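Local coordinates for protein endo-beta-1,2-glucanase (Talaromyces funiculosus, PDB 6IMV) that hydrolyses the internal beta-1,2-glucosidic bonds of beta-1,2-glucan as an endo-acting fungal glycoside hydrolase, at residues N55-D60 against D121-T126. Numbering follows the deposited sequence.
Sequences NGMSYD and DTKLQT. With BGC (beta-D-glucopyranose), chain I.
Lys123 starts extended, CG anti to the backbone N (chi1 176°), then bends at chi3 and chi4, which brings NZ to Gly56 O; Thr126 has OG1 beside its own backbone N, facing Asn55. Lys123 NZ donates to Gly56 O at 2.7 Å, in the carbonyl plane, and also forms a salt bridge with Glu83 and a hydrogen bond to Gln86 OE1. Thr126 OG1 donates to Asn55 O at 2.6 Å, on a lone pair with a C=O...O angle of 121°; Lys123 CA adds a C-H...O contact to the same oxygen. Gly56, at positive phi, passes so close to the helix that a CB would run into Lys123 N. Thr122 CG2 packs 3.4 Å from Asn55 C, while Met57 CG lies 3.6 Å from Thr126 CG2 and the Met57 side chain crosses that of Lys123 at about a right angle, SD lying 4.1 Å from Lys123 CG. An Asx turn, Met57 N to Asn55 OD1 at 2.9 Å, shapes the tight turn that enters strand 57-64 through a G1 beta bulge. An alanine at Lys123 would probably leave Gly56 O and Glu83 without their ammonium partner and open a gap beside Met57 SD. Further along, Asp60 accepts from the bound glucose with both carboxylate oxygens, OD1 from O6 and OD2 from O4. Two successive carbonyls of the turn thus accept from helix 112-133, one of them from a buried ammonium whose charge is probably balanced largely by Glu83.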
loop_
_atom_site.group_PDB
_atom_site.type_symbol
_atom_site.label_atom_id
_atom_site.label_comp_id
_atom_site.label_asym_id
_atom_site.label_seq_id
_atom_site.Cartn_x
_atom_site.Cartn_y
_atom_site.Cartn_z
ATOM N N ASN A 55 15.234 -6.910 14.691
ATOM C CA ASN A 55 14.369 -5.904 15.334
ATOM C C ASN A 55 12.927 -5.969 14.794
ATOM O O ASN A 55 12.070 -5.224 15.252
ATOM C CB ASN A 55 14.974 -4.502 15.216
ATOM C CG ASN A 55 15.105 -4.024 13.785
ATOM O OD1 ASN A 55 14.503 -4.596 12.875
ATOM N ND2 ASN A 55 15.875 -2.962 13.589
ATOM N N GLY A 56 12.670 -6.855 13.831
ATOM C CA GLY A 56 11.330 -7.086 13.295
ATOM C C GLY A 56 10.855 -5.974 12.368
ATOM O O GLY A 56 9.678 -5.919 12.047
ATOM N N MET A 57 11.766 -5.101 11.928
ATOM C CA MET A 57 11.406 -3.907 11.165
ATOM C C MET A 57 11.577 -4.157 9.663
ATOM O O MET A 57 12.521 -4.831 9.250
ATOM C CB MET A 57 12.280 -2.716 11.572
ATOM C CG MET A 57 12.107 -2.305 13.028
ATOM S SD MET A 57 10.415 -1.796 13.426
ATOM C CE MET A 57 10.129 -0.492 12.235
ATOM N N SER A 58 10.669 -3.577 8.863
ATOM C CA SER A 58 10.758 -3.625 7.411
ATOM C C SER A 58 11.974 -2.819 6.944
ATOM O O SER A 58 12.378 -1.855 7.592
ATOM C CB SER A 58 9.501 -3.131 6.735
ATOM O OG SER A 58 9.292 -1.749 6.954
ATOM N N TYR A 59 12.558 -3.277 5.834
ATOM C CA TYR A 59 13.323 -2.447 4.915
ATOM C C TYR A 59 12.416 -2.096 3.739
ATOM O O TYR A 59 11.597 -2.926 3.362
ATOM C CB TYR A 59 14.531 -3.204 4.359
ATOM C CG TYR A 59 15.558 -3.629 5.372
ATOM C CD1 TYR A 59 16.241 -2.692 6.133
ATOM C CD2 TYR A 59 15.844 -4.973 5.570
ATOM C CE1 TYR A 59 17.183 -3.086 7.067
ATOM C CE2 TYR A 59 16.790 -5.380 6.497
ATOM C CZ TYR A 59 17.460 -4.430 7.245
ATOM O OH TYR A 59 18.390 -4.822 8.155
ATOM N N ASP A 60 12.623 -0.928 3.117
ATOM C CA ASP A 60 11.899 -0.560 1.908
ATOM C C ASP A 60 11.965 -1.712 0.895
ATOM O O ASP A 60 10.976 -2.026 0.230
ATOM C CB ASP A 60 12.457 0.722 1.282
ATOM C CG ASP A 60 11.773 1.096 -0.027
ATOM O OD1 ASP A 60 10.536 1.144 -0.042
ATOM O OD2 ASP A 60 12.492 1.333 -1.018
ATOM N N ASP A 121 5.940 -9.331 17.788
ATOM C CA ASP A 121 6.417 -9.163 19.151
ATOM C C ASP A 121 7.750 -8.409 19.132
ATOM O O ASP A 121 7.910 -7.398 19.800
ATOM C CB ASP A 121 6.528 -10.514 19.859
ATOM C CG ASP A 121 6.859 -10.375 21.338
ATOM O OD1 ASP A 121 7.776 -9.625 21.648
ATOM O OD2 ASP A 121 6.174 -10.994 22.162
ATOM N N THR A 122 8.698 -8.908 18.338
ATOM C CA THR A 122 10.002 -8.257 18.165
ATOM C C THR A 122 9.801 -6.814 17.685
ATOM O O THR A 122 10.437 -5.899 18.200
ATOM C CB THR A 122 10.892 -9.032 17.186
ATOM O OG1 THR A 122 10.955 -10.382 17.638
ATOM C CG2 THR A 122 12.291 -8.475 17.077
ATOM N N LYS A 123 8.910 -6.633 16.701
ATOM C CA LYS A 123 8.651 -5.319 16.083
ATOM C C LYS A 123 8.175 -4.329 17.147
ATOM O O LYS A 123 8.692 -3.216 17.203
ATOM C CB LYS A 123 7.614 -5.424 14.960
ATOM C CG LYS A 123 7.202 -4.102 14.320
ATOM C CD LYS A 123 6.032 -4.228 13.359
ATOM C CE LYS A 123 6.342 -5.032 12.111
ATOM N NZ LYS A 123 7.482 -4.475 11.351
ATOM N N LEU A 124 7.205 -4.741 17.979
ATOM C CA LEU A 124 6.638 -3.862 19.000
ATOM C C LEU A 124 7.746 -3.383 19.949
ATOM O O LEU A 124 7.786 -2.210 20.308
ATOM C CB LEU A 124 5.543 -4.586 19.789
ATOM C CG LEU A 124 4.869 -3.732 20.871
ATOM C CD1 LEU A 124 4.352 -2.411 20.299
ATOM C CD2 LEU A 124 3.740 -4.485 21.536
ATOM N N GLN A 125 8.622 -4.308 20.360
ATOM C CA GLN A 125 9.749 -3.972 21.241
ATOM C C GLN A 125 10.547 -2.808 20.617
ATOM O O GLN A 125 10.866 -1.840 21.298
ATOM C CB GLN A 125 10.622 -5.201 21.508
ATOM C CG GLN A 125 9.927 -6.259 22.351
ATOM C CD GLN A 125 10.776 -7.480 22.605
ATOM O OE1 GLN A 125 11.936 -7.390 22.989
ATOM N NE2 GLN A 125 10.188 -8.647 22.410
ATOM N N THR A 126 10.820 -2.898 19.308
ATOM C CA THR A 126 11.586 -1.893 18.577
ATOM C C THR A 126 10.834 -0.554 18.528
ATOM O O THR A 126 11.446 0.513 18.742
ATOM C CB THR A 126 11.928 -2.386 17.169
ATOM O OG1 THR A 126 12.575 -3.658 17.308
ATOM C CG2 THR A 126 12.800 -1.410 16.413
HETATM C C2 BGC I . 11.419 6.497 -2.119
HETATM C C3 BGC I . 12.057 5.190 -2.621
HETATM C C4 BGC I . 11.186 3.959 -2.301
HETATM C C5 BGC I . 9.728 4.229 -2.705
HETATM C C6 BGC I . 8.780 3.080 -2.353
HETATM C C1 BGC I . 9.964 6.588 -2.560
HETATM O O1 BGC I . 9.298 7.764 -2.094
HETATM O O2 BGC I . 12.118 7.593 -2.684
HETATM O O3 BGC I . 13.359 5.017 -2.059
HETATM O O4 BGC I . 11.680 2.774 -2.959
HETATM O O5 BGC I . 9.266 5.436 -2.086
HETATM O O6 BGC I . 8.721 2.944 -0.935
#